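Local coordinates for alpha-1,6-mannanase (Bacteroides thetaiotaomicron, PDB 4V1S), which probably hydrolyses internal alpha-1,6-mannosidic linkages in mannan, as a glycoside hydrolase of family GH76, at residues N44-W49 against N389-L394; L54-K59 against N354-E359; F141-G146 against N201-A206. One frame throughout, in Å; residues are numbered along the deposited sequence.

Interaction 1. Residues N44-W49 against N389-L394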
loop_
_atom_site.group_PDB
_atom_site.type_symbol
_atom_site.label_atom_id
_atom_site.label_comp_id
_atom_site.label_asym_id
_atom_site.label_seq_id
_atom_site.Cartn_x
_atom_site.Cartn_y
_atom_site.Cartn_z
ATOM N N ASN A 44 1.635 24.159 -7.512
ATOM C CA ASN A 44 1.552 22.783 -7.982
ATOM C C ASN A 44 0.146 22.236 -7.864
ATOM O O ASN A 44 -0.412 22.104 -6.769
ATOM C CB ASN A 44 2.483 21.855 -7.202
ATOM C CG ASN A 44 3.932 22.213 -7.362
ATOM O OD1 ASN A 44 4.402 22.564 -8.447
ATOM N ND2 ASN A 44 4.672 22.076 -6.270
ATOM N N ASP A 45 -0.407 21.887 -9.008
ATOM C CA ASP A 45 -1.771 21.470 -9.066
ATOM C C ASP A 45 -1.794 19.952 -9.013
ATOM O O ASP A 45 -1.972 19.288 -10.033
ATOM C CB ASP A 45 -2.392 21.995 -10.342
ATOM C CG ASP A 45 -3.876 21.805 -10.393
ATOM O OD1 ASP A 45 -4.438 21.173 -9.466
ATOM O OD2 ASP A 45 -4.480 22.306 -11.384
ATOM N N TYR A 46 -1.612 19.415 -7.810
ATOM C CA TYR A 46 -1.571 17.962 -7.611
ATOM C C TYR A 46 -2.806 17.263 -8.127
ATOM O O TYR A 46 -2.720 16.174 -8.669
ATOM C CB TYR A 46 -1.375 17.616 -6.129
ATOM C CG TYR A 46 -0.083 18.168 -5.568
ATOM C CD1 TYR A 46 1.139 17.682 -5.990
ATOM C CD2 TYR A 46 -0.092 19.220 -4.643
ATOM C CE1 TYR A 46 2.338 18.231 -5.521
ATOM C CE2 TYR A 46 1.086 19.756 -4.158
ATOM C CZ TYR A 46 2.302 19.262 -4.606
ATOM O OH TYR A 46 3.482 19.780 -4.129
ATOM N N TYR A 47 -3.970 17.872 -7.936
ATOM C CA TYR A 47 -5.210 17.255 -8.376
ATOM C C TYR A 47 -5.248 17.057 -9.892
ATOM O O TYR A 47 -5.601 15.969 -10.389
ATOM C CB TYR A 47 -6.368 18.132 -7.934
ATOM C CG TYR A 47 -7.756 17.506 -7.997
ATOM C CD1 TYR A 47 -8.072 16.373 -7.250
ATOM C CD2 TYR A 47 -8.760 18.079 -8.741
ATOM C CE1 TYR A 47 -9.336 15.829 -7.270
ATOM C CE2 TYR A 47 -10.032 17.539 -8.788
ATOM C CZ TYR A 47 -10.318 16.413 -8.034
ATOM O OH TYR A 47 -11.594 15.894 -8.046
ATOM N N THR A 48 -4.861 18.097 -10.629
ATOM C CA THR A 48 -4.711 17.969 -12.081
ATOM C C THR A 48 -3.659 16.930 -12.469
ATOM O O THR A 48 -3.869 16.138 -13.355
ATOM C CB THR A 48 -4.403 19.331 -12.739
ATOM O OG1 THR A 48 -5.573 20.144 -12.562
ATOM C CG2 THR A 48 -4.122 19.185 -14.195
ATOM N N TRP A 49 -2.540 16.915 -11.762
ATOM C CA TRP A 49 -1.519 15.932 -12.048
ATOM C C TRP A 49 -2.081 14.536 -11.905
ATOM O O TRP A 49 -1.780 13.677 -12.705
ATOM C CB TRP A 49 -0.315 16.076 -11.116
ATOM C CG TRP A 49 0.450 17.343 -11.269
ATOM C CD1 TRP A 49 0.223 18.337 -12.163
ATOM C CD2 TRP A 49 1.570 17.745 -10.478
ATOM N NE1 TRP A 49 1.142 19.355 -11.972
ATOM C CE2 TRP A 49 1.983 19.010 -10.948
ATOM C CE3 TRP A 49 2.282 17.147 -9.436
ATOM C CZ2 TRP A 49 3.085 19.692 -10.400
ATOM C CZ3 TRP A 49 3.364 17.833 -8.881
ATOM C CH2 TRP A 49 3.747 19.092 -9.367
ATOM N N ASN A 389 -5.070 16.238 -1.397
ATOM C CA ASN A 389 -5.862 16.246 -0.176
ATOM C C ASN A 389 -5.168 17.071 0.905
ATOM O O ASN A 389 -5.792 17.877 1.559
ATOM C CB ASN A 389 -6.122 14.807 0.284
ATOM C CG ASN A 389 -7.131 14.722 1.389
ATOM O OD1 ASN A 389 -8.042 15.549 1.481
ATOM N ND2 ASN A 389 -6.987 13.730 2.240
ATOM N N TYR A 390 -3.863 16.868 1.091
ATOM C CA TYR A 390 -3.138 17.616 2.118
ATOM C C TYR A 390 -2.970 19.106 1.774
ATOM O O TYR A 390 -2.957 19.941 2.670
ATOM C CB TYR A 390 -1.829 16.927 2.509
ATOM C CG TYR A 390 -2.104 15.816 3.467
ATOM C CD1 TYR A 390 -2.441 14.544 3.009
ATOM C CD2 TYR A 390 -2.091 16.051 4.835
ATOM C CE1 TYR A 390 -2.739 13.535 3.872
ATOM C CE2 TYR A 390 -2.382 15.052 5.730
ATOM C CZ TYR A 390 -2.723 13.798 5.262
ATOM O OH TYR A 390 -3.003 12.811 6.174
ATOM N N LYS A 391 -2.887 19.427 0.486
ATOM C CA LYS A 391 -2.868 20.831 0.060
ATOM C C LYS A 391 -4.205 21.487 0.467
ATOM O O LYS A 391 -4.227 22.589 0.994
ATOM C CB LYS A 391 -2.637 20.924 -1.447
ATOM C CG LYS A 391 -2.615 22.346 -1.983
ATOM C CD LYS A 391 -2.329 22.427 -3.481
ATOM C CE LYS A 391 -2.351 23.880 -3.948
ATOM N NZ LYS A 391 -2.017 24.024 -5.391
ATOM N N ARG A 392 -5.306 20.758 0.237
ATOM C CA ARG A 392 -6.662 21.224 0.601
ATOM C C ARG A 392 -6.799 21.414 2.122
ATOM O O ARG A 392 -7.291 22.433 2.580
ATOM C CB ARG A 392 -7.717 20.229 0.063
ATOM C CG ARG A 392 -9.120 20.326 0.671
ATOM C CD ARG A 392 -9.957 19.075 0.381
ATOM N NE ARG A 392 -9.639 17.907 1.227
ATOM C CZ ARG A 392 -9.985 17.780 2.519
ATOM N NH1 ARG A 392 -10.631 18.761 3.158
ATOM N NH2 ARG A 392 -9.662 16.667 3.194
ATOM N N ILE A 393 -6.354 20.415 2.878
ATOM C CA ILE A 393 -6.305 20.457 4.337
ATOM C C ILE A 393 -5.528 21.686 4.847
ATOM O O ILE A 393 -5.966 22.364 5.773
ATOM C CB ILE A 393 -5.679 19.142 4.891
ATOM C CG1 ILE A 393 -6.660 17.974 4.698
ATOM C CG2 ILE A 393 -5.286 19.291 6.360
ATOM C CD1 ILE A 393 -6.092 16.590 4.968
ATOM N N LEU A 394 -4.389 21.975 4.230
ATOM C CA LEU A 394 -3.603 23.158 4.586
ATOM C C LEU A 394 -4.275 24.484 4.219
ATOM O O LEU A 394 -4.230 25.407 4.988
ATOM C CB LEU A 394 -2.223 23.098 3.931
ATOM C CG LEU A 394 -1.213 22.155 4.578
ATOM C CD1 LEU A 394 0.051 22.119 3.727
ATOM C CD2 LEU A 394 -0.893 22.562 6.017
HETATM O O HOH W 1 -4.191 22.810 -6.730
#
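Lys391 stretches across the contact because CG lies anti to its backbone N (chi1 179°) and the rest of the chain stays extended, while Tyr46 turns CG away from its carbonyl carbon (chi1 -61°), setting the ring beside the lysine's path. The two side chains cross at about a right angle, with Lys391 CD at the ring edge, 4.1 Å from Tyr46 CD2. The ammonium reaches the backbone just ahead of helix 46-61: Lys391 NZ donates to Asn44 O at 2.9 Å, coming from above the carbonyl plane (52° out of it). A water accepts from NZ at 2.8 Å and itself donates to OD1 of Asp45, the N-cap residue of this helix. In the (alpha/alpha)6 barrel expected for GH76, the contact joins the first long helix, probably of the outer layer, to the last, probably of the inner one. A leucine in place of Lys391 would probably leave Asn44 O with little beyond a weak bond from Tyr46 N, and the water without its link to helix 374-394. Tyr46 OH is hydrogen-bonded to Asn344 OD1 of helix 334-350, and Asn44 CB rests over one ring face, toward its rim.

Interaction 2. Residues L54-K59 against N354-E359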
loop_
_atom_site.group_PDB
_atom_site.type_symbol
_atom_site.label_atom_id
_atom_site.label_comp_id
_atom_site.label_asym_id
_atom_site.label_seq_id
_atom_site.Cartn_x
_atom_site.Cartn_y
_atom_site.Cartn_z
ATOM N N LEU A 54 -4.063 9.503 -14.496
ATOM C CA LEU A 54 -5.157 8.540 -14.718
ATOM C C LEU A 54 -5.569 8.460 -16.171
ATOM O O LEU A 54 -5.939 7.382 -16.673
ATOM C CB LEU A 54 -6.358 8.842 -13.803
ATOM C CG LEU A 54 -6.125 8.688 -12.288
ATOM C CD1 LEU A 54 -7.305 9.285 -11.497
ATOM C CD2 LEU A 54 -5.913 7.233 -11.875
ATOM N N SER A 55 -5.534 9.597 -16.846
ATOM C CA SER A 55 -5.904 9.636 -18.249
ATOM C C SER A 55 -4.916 8.807 -19.069
ATOM O O SER A 55 -5.306 8.055 -19.972
ATOM C CB SER A 55 -5.950 11.079 -18.753
ATOM O OG SER A 55 -6.283 11.107 -20.109
ATOM N N VAL A 56 -3.635 8.923 -18.742
ATOM C CA VAL A 56 -2.625 8.153 -19.482
ATOM C C VAL A 56 -2.689 6.672 -19.168
ATOM O O VAL A 56 -2.617 5.834 -20.061
ATOM C CB VAL A 56 -1.218 8.710 -19.277
ATOM C CG1 VAL A 56 -0.182 7.907 -20.047
ATOM C CG2 VAL A 56 -1.168 10.147 -19.828
ATOM N N ILE A 57 -2.858 6.346 -17.900
ATOM C CA ILE A 57 -3.091 4.941 -17.501
ATOM C C ILE A 57 -4.270 4.334 -18.255
ATOM O O ILE A 57 -4.184 3.216 -18.739
ATOM C CB ILE A 57 -3.347 4.818 -15.990
ATOM C CG1 ILE A 57 -2.100 5.197 -15.188
ATOM C CG2 ILE A 57 -3.777 3.415 -15.591
ATOM C CD1 ILE A 57 -2.418 5.617 -13.767
ATOM N N ASP A 58 -5.387 5.067 -18.336
ATOM C CA ASP A 58 -6.568 4.545 -19.039
ATOM C C ASP A 58 -6.282 4.339 -20.508
ATOM O O ASP A 58 -6.618 3.296 -21.046
ATOM C CB ASP A 58 -7.793 5.438 -18.839
ATOM C CG ASP A 58 -8.458 5.245 -17.481
ATOM O OD1 ASP A 58 -8.022 4.357 -16.689
ATOM O OD2 ASP A 58 -9.425 6.005 -17.215
ATOM N N LYS A 59 -5.633 5.313 -21.142
ATOM C CA LYS A 59 -5.306 5.210 -22.546
ATOM C C LYS A 59 -4.438 3.965 -22.798
ATOM O O LYS A 59 -4.700 3.167 -23.695
ATOM C CB LYS A 59 -4.610 6.509 -22.992
ATOM C CG LYS A 59 -4.637 6.715 -24.482
ATOM C CD LYS A 59 -4.094 8.094 -24.853
ATOM C CE LYS A 59 -2.761 8.348 -24.146
ATOM N NZ LYS A 59 -1.805 9.208 -24.907
ATOM N N ASN A 354 5.997 11.041 -22.413
ATOM C CA ASN A 354 4.685 10.475 -22.728
ATOM C C ASN A 354 3.749 10.392 -21.524
ATOM O O ASN A 354 2.682 9.781 -21.598
ATOM C CB ASN A 354 4.875 9.084 -23.346
ATOM C CG ASN A 354 5.642 9.139 -24.650
ATOM O OD1 ASN A 354 6.513 8.306 -24.925
ATOM N ND2 ASN A 354 5.335 10.132 -25.455
ATOM N N GLY A 355 4.141 11.011 -20.418
ATOM C CA GLY A 355 3.330 10.969 -19.199
ATOM C C GLY A 355 3.340 9.633 -18.457
ATOM O O GLY A 355 2.410 9.339 -17.671
ATOM N N ARG A 356 4.396 8.847 -18.691
ATOM C CA ARG A 356 4.610 7.559 -18.019
ATOM C C ARG A 356 5.662 7.635 -16.926
ATOM O O ARG A 356 6.468 8.575 -16.872
ATOM C CB ARG A 356 4.960 6.477 -19.027
ATOM C CG ARG A 356 3.889 6.377 -20.105
ATOM C CD ARG A 356 4.132 5.179 -20.956
ATOM N NE ARG A 356 3.118 5.059 -21.991
ATOM C CZ ARG A 356 3.346 5.183 -23.276
ATOM N NH1 ARG A 356 4.562 5.478 -23.733
ATOM N NH2 ARG A 356 2.351 5.045 -24.133
ATOM N N TYR A 357 5.624 6.638 -16.041
ATOM C CA TYR A 357 6.487 6.598 -14.860
ATOM C C TYR A 357 7.337 5.339 -14.818
ATOM O O TYR A 357 6.884 4.247 -15.208
ATOM C CB TYR A 357 5.643 6.721 -13.574
ATOM C CG TYR A 357 5.066 8.104 -13.489
ATOM C CD1 TYR A 357 3.865 8.437 -14.133
ATOM C CD2 TYR A 357 5.768 9.119 -12.846
ATOM C CE1 TYR A 357 3.385 9.744 -14.108
ATOM C CE2 TYR A 357 5.278 10.421 -12.797
ATOM C CZ TYR A 357 4.107 10.735 -13.454
ATOM O OH TYR A 357 3.660 12.046 -13.419
ATOM N N PRO A 358 8.579 5.483 -14.337
ATOM C CA PRO A 358 9.478 4.363 -14.211
ATOM C C PRO A 358 9.191 3.507 -12.974
ATOM O O PRO A 358 8.489 3.920 -12.041
ATOM C CB PRO A 358 10.830 5.044 -14.076
ATOM C CG PRO A 358 10.509 6.268 -13.260
ATOM C CD PRO A 358 9.192 6.729 -13.837
ATOM N N GLU A 359 9.790 2.333 -12.953
ATOM C CA GLU A 359 9.655 1.437 -11.817
ATOM C C GLU A 359 10.273 2.004 -10.527
ATOM O O GLU A 359 9.658 1.915 -9.448
ATOM C CB GLU A 359 10.318 0.110 -12.132
ATOM C CG GLU A 359 10.299 -0.888 -11.002
ATOM C CD GLU A 359 10.584 -2.313 -11.436
ATOM O OE1 GLU A 359 11.102 -2.548 -12.556
ATOM O OE2 GLU A 359 10.331 -3.229 -10.633
#
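Asn354 and Arg356, both touching Val56, send their backbone N-H groups to one oxygen, OD1 of Asp352, and the loop that this oxygen gathers in presents two successive carbonyls to Val56. The first of these bonds has the form of an Asx turn; the second comes two residues on, after Gly355. Between them Gly355 has a positive phi of 73°, which by itself favours glycine. Its CA lies 6.6 Å from the CA of Val56, the nearest backbone approach of the two segments. A side chain at this position would point at the helix, with its first carbon only 3.3 Å from Val56 CG2, so the absence of one lets the loop settle close against the valine.

Across the contact most of the touching is done by one methyl group, with Val56 CB 4.0 Å from Gly355 O behind it. Val56 CG1 stands opposite the backbone N (chi1 -180°) and meets the loop at three successive residues: Asn354 O at 3.8 Å, Gly355 O also at 3.8 Å, and, more loosely, CG of Arg356 at 4.3 Å. No hydrogen bond joins the segments, and the meeting is one of van der Waals packing at the surface. The polar end of Arg356 adds a charged tie, since NE makes a salt bridge with OD2 of Asp60, one turn after Val56 on helix 46-61.

The loop 354-359 belongs to the connection between helices 334-350 and 374-394. The Tyr357 ring packs on Ile346 and His347 of the former and on Ser377 of the latter, where its hydroxyl is hydrogen-bonded to that of Tyr384. Helix 46-61 meets the same helix, 374-394, through Leu54 on Ala381 and Ile57 on Ser377, and thus lies against both it and the loop.

Interaction 3. Residues F141-G146 against N201-A206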
loop_
_atom_site.group_PDB
_atom_site.type_symbol
_atom_site.label_atom_id
_atom_site.label_comp_id
_atom_site.label_asym_id
_atom_site.label_seq_id
_atom_site.Cartn_x
_atom_site.Cartn_y
_atom_site.Cartn_z
ATOM N N PHE A 141 -2.609 -14.751 -2.153
ATOM C CA PHE A 141 -1.496 -14.190 -1.388
ATOM C C PHE A 141 -2.009 -13.459 -0.181
ATOM O O PHE A 141 -2.931 -12.660 -0.280
ATOM C CB PHE A 141 -0.686 -13.249 -2.294
ATOM C CG PHE A 141 -0.038 -13.978 -3.446
ATOM C CD1 PHE A 141 -0.798 -14.335 -4.574
ATOM C CD2 PHE A 141 1.272 -14.363 -3.384
ATOM C CE1 PHE A 141 -0.227 -15.007 -5.633
ATOM C CE2 PHE A 141 1.845 -15.075 -4.437
ATOM C CZ PHE A 141 1.084 -15.409 -5.541
ATOM N N TYR A 142 -1.399 -13.737 0.965
ATOM C CA TYR A 142 -1.900 -13.162 2.200
ATOM C C TYR A 142 -1.595 -11.660 2.223
ATOM O O TYR A 142 -2.392 -10.899 2.758
ATOM C CB TYR A 142 -1.354 -13.907 3.430
ATOM C CG TYR A 142 -1.766 -15.362 3.451
ATOM C CD1 TYR A 142 -3.063 -15.725 3.756
ATOM C CD2 TYR A 142 -0.874 -16.377 3.115
ATOM C CE1 TYR A 142 -3.459 -17.070 3.762
ATOM C CE2 TYR A 142 -1.277 -17.714 3.116
ATOM C CZ TYR A 142 -2.574 -18.047 3.453
ATOM O OH TYR A 142 -3.000 -19.365 3.474
ATOM N N ASP A 143 -0.485 -11.240 1.615
ATOM C CA ASP A 143 -0.176 -9.822 1.537
ATOM C C ASP A 143 -1.150 -9.050 0.641
ATOM O O ASP A 143 -1.662 -8.012 1.050
ATOM C CB ASP A 143 1.292 -9.534 1.183
ATOM C CG ASP A 143 1.704 -10.063 -0.176
ATOM O OD1 ASP A 143 1.040 -10.979 -0.703
ATOM O OD2 ASP A 143 2.726 -9.581 -0.726
ATOM N N GLU A 144 -1.449 -9.588 -0.546
ATOM C CA GLU A 144 -2.355 -8.905 -1.470
ATOM C C GLU A 144 -3.694 -8.635 -0.777
ATOM O O GLU A 144 -4.302 -7.578 -0.966
ATOM C CB GLU A 144 -2.594 -9.719 -2.746
ATOM C CG GLU A 144 -1.393 -9.773 -3.651
ATOM C CD GLU A 144 -1.586 -10.636 -4.888
ATOM O OE1 GLU A 144 -2.593 -11.376 -4.972
ATOM O OE2 GLU A 144 -0.663 -10.609 -5.770
ATOM N N ASN A 145 -4.150 -9.607 0.009
ATOM C CA ASN A 145 -5.400 -9.439 0.739
ATOM C C ASN A 145 -5.349 -8.320 1.773
ATOM O O ASN A 145 -6.342 -7.614 1.961
ATOM C CB ASN A 145 -5.915 -10.779 1.324
ATOM C CG ASN A 145 -6.681 -11.560 0.267
ATOM O OD1 ASN A 145 -7.893 -11.464 0.179
ATOM N ND2 ASN A 145 -5.954 -12.242 -0.610
ATOM N N GLY A 146 -4.202 -8.157 2.429
ATOM C CA GLY A 146 -3.993 -7.072 3.386
ATOM C C GLY A 146 -3.893 -5.705 2.756
ATOM O O GLY A 146 -4.521 -4.753 3.209
ATOM N N ASN A 201 6.654 -13.555 6.011
ATOM C CA ASN A 201 7.139 -12.310 5.394
ATOM C C ASN A 201 6.681 -11.064 6.157
ATOM O O ASN A 201 5.540 -10.970 6.621
ATOM C CB ASN A 201 6.657 -12.232 3.921
ATOM C CG ASN A 201 7.213 -13.357 3.081
ATOM O OD1 ASN A 201 8.006 -13.135 2.144
ATOM N ND2 ASN A 201 6.842 -14.572 3.432
ATOM N N THR A 202 7.607 -10.127 6.309
ATOM C CA THR A 202 7.323 -8.895 6.971
ATOM C C THR A 202 6.122 -8.196 6.349
ATOM O O THR A 202 5.280 -7.700 7.079
ATOM C CB THR A 202 8.544 -7.967 6.933
ATOM O OG1 THR A 202 9.642 -8.634 7.557
ATOM C CG2 THR A 202 8.235 -6.666 7.649
ATOM N N ILE A 203 6.032 -8.185 5.028
ATOM C CA ILE A 203 4.944 -7.437 4.395
ATOM C C ILE A 203 3.596 -8.022 4.815
ATOM O O ILE A 203 2.647 -7.271 5.042
ATOM C CB ILE A 203 5.071 -7.308 2.865
ATOM C CG1 ILE A 203 3.994 -6.353 2.310
ATOM C CG2 ILE A 203 5.031 -8.663 2.171
ATOM C CD1 ILE A 203 4.082 -4.934 2.852
ATOM N N CYS A 204 3.515 -9.348 4.927
ATOM C CA CYS A 204 2.296 -9.973 5.404
ATOM C C CYS A 204 1.950 -9.565 6.840
ATOM O O CYS A 204 0.802 -9.231 7.095
ATOM C CB CYS A 204 2.393 -11.486 5.283
ATOM S SG CYS A 204 2.697 -12.030 3.605
ATOM N N SER A 205 2.934 -9.565 7.753
ATOM C CA SER A 205 2.717 -9.001 9.079
ATOM C C SER A 205 2.175 -7.583 8.998
ATOM O O SER A 205 1.177 -7.244 9.630
ATOM C CB SER A 205 4.010 -8.947 9.888
ATOM O OG SER A 205 4.434 -10.241 10.307
ATOM N N ALA A 206 2.873 -6.762 8.227
ATOM C CA ALA A 206 2.659 -5.319 8.254
ATOM C C ALA A 206 1.310 -4.884 7.690
ATOM O O ALA A 206 0.589 -4.076 8.314
ATOM C CB ALA A 206 3.821 -4.619 7.547
#
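Asp143 and Cys204 bring their CA atoms to 4.6 Å, close to the N-termini of two helices whose short segments, 142-146 and 202-206, run in broadly the same direction at 33° to each other, with axes 8.4 Å apart at closest approach. Two neighbouring side chains of helix 202-219 meet the aspartate. Cys204 SG, turned away from its own carbonyl carbon, lies 3.8 Å from Asp143 CB and rests against the first turn of the other helix, where Tyr142 CB is a more distant neighbour at 4.5 Å. Beside the sulfur, Ile203 CG2 sits 3.8 Å from Asp143 OD2 and 4.0 Å from Asp143 CB. The aspartate adopts the less common chi1 of 62°, with CG between the backbone N and the carbonyl carbon; there OD1 accepts a weak bond from Glu144 N, and OD2 is hydrogen-bonded to a glycerol.

The start of this helix is tied by a carbonyl that takes two donors. Phe141 O accepts from Asn145 N and, at 3.1 Å, from Asn145 ND2, which arrive from opposite faces of the carbonyl plane; the ND2 bond is almost straight at 173°. Asn145 OD1 in turn bonds Tyr127 N, which fixes the rotation of the amide.

All four touching residues are buried. Ile203 also packs on Tyr265 and Phe269 of helix 264-281, so three helices, probably all of the inner layer of an (alpha/alpha)6 barrel, meet in succession here. The glycerol probably came from the crystallisation liquor, yet its place at OD2 is consistent with a sugar-binding pocket at the N-terminal ends of these helices. The consecutive acids Asp143 and Glu144 recall the adjacent aspartates at the catalytic centre of other GH76 mannanases, although their role here remains an inference.

Overall arrangement
Taken together, the three contacts trace how the helical barrel expected for this family is probably closed and where it may work. Interactions 1 and 2 share helix 46-61: one fastens its start to the end of the last helix, the other sets its later turns against the loop leading into that helix. Their centres are 19 Å apart, and their nearest atoms about 5 Å. Interaction 3, on the opposite side of the chain's centre from both, lies deeper and beside the bound glycerol, its nearest atoms about 17 Å from interaction 1 and about 14 Å from interaction 2. Closure of the barrel is thus separated from the probable substrate pocket.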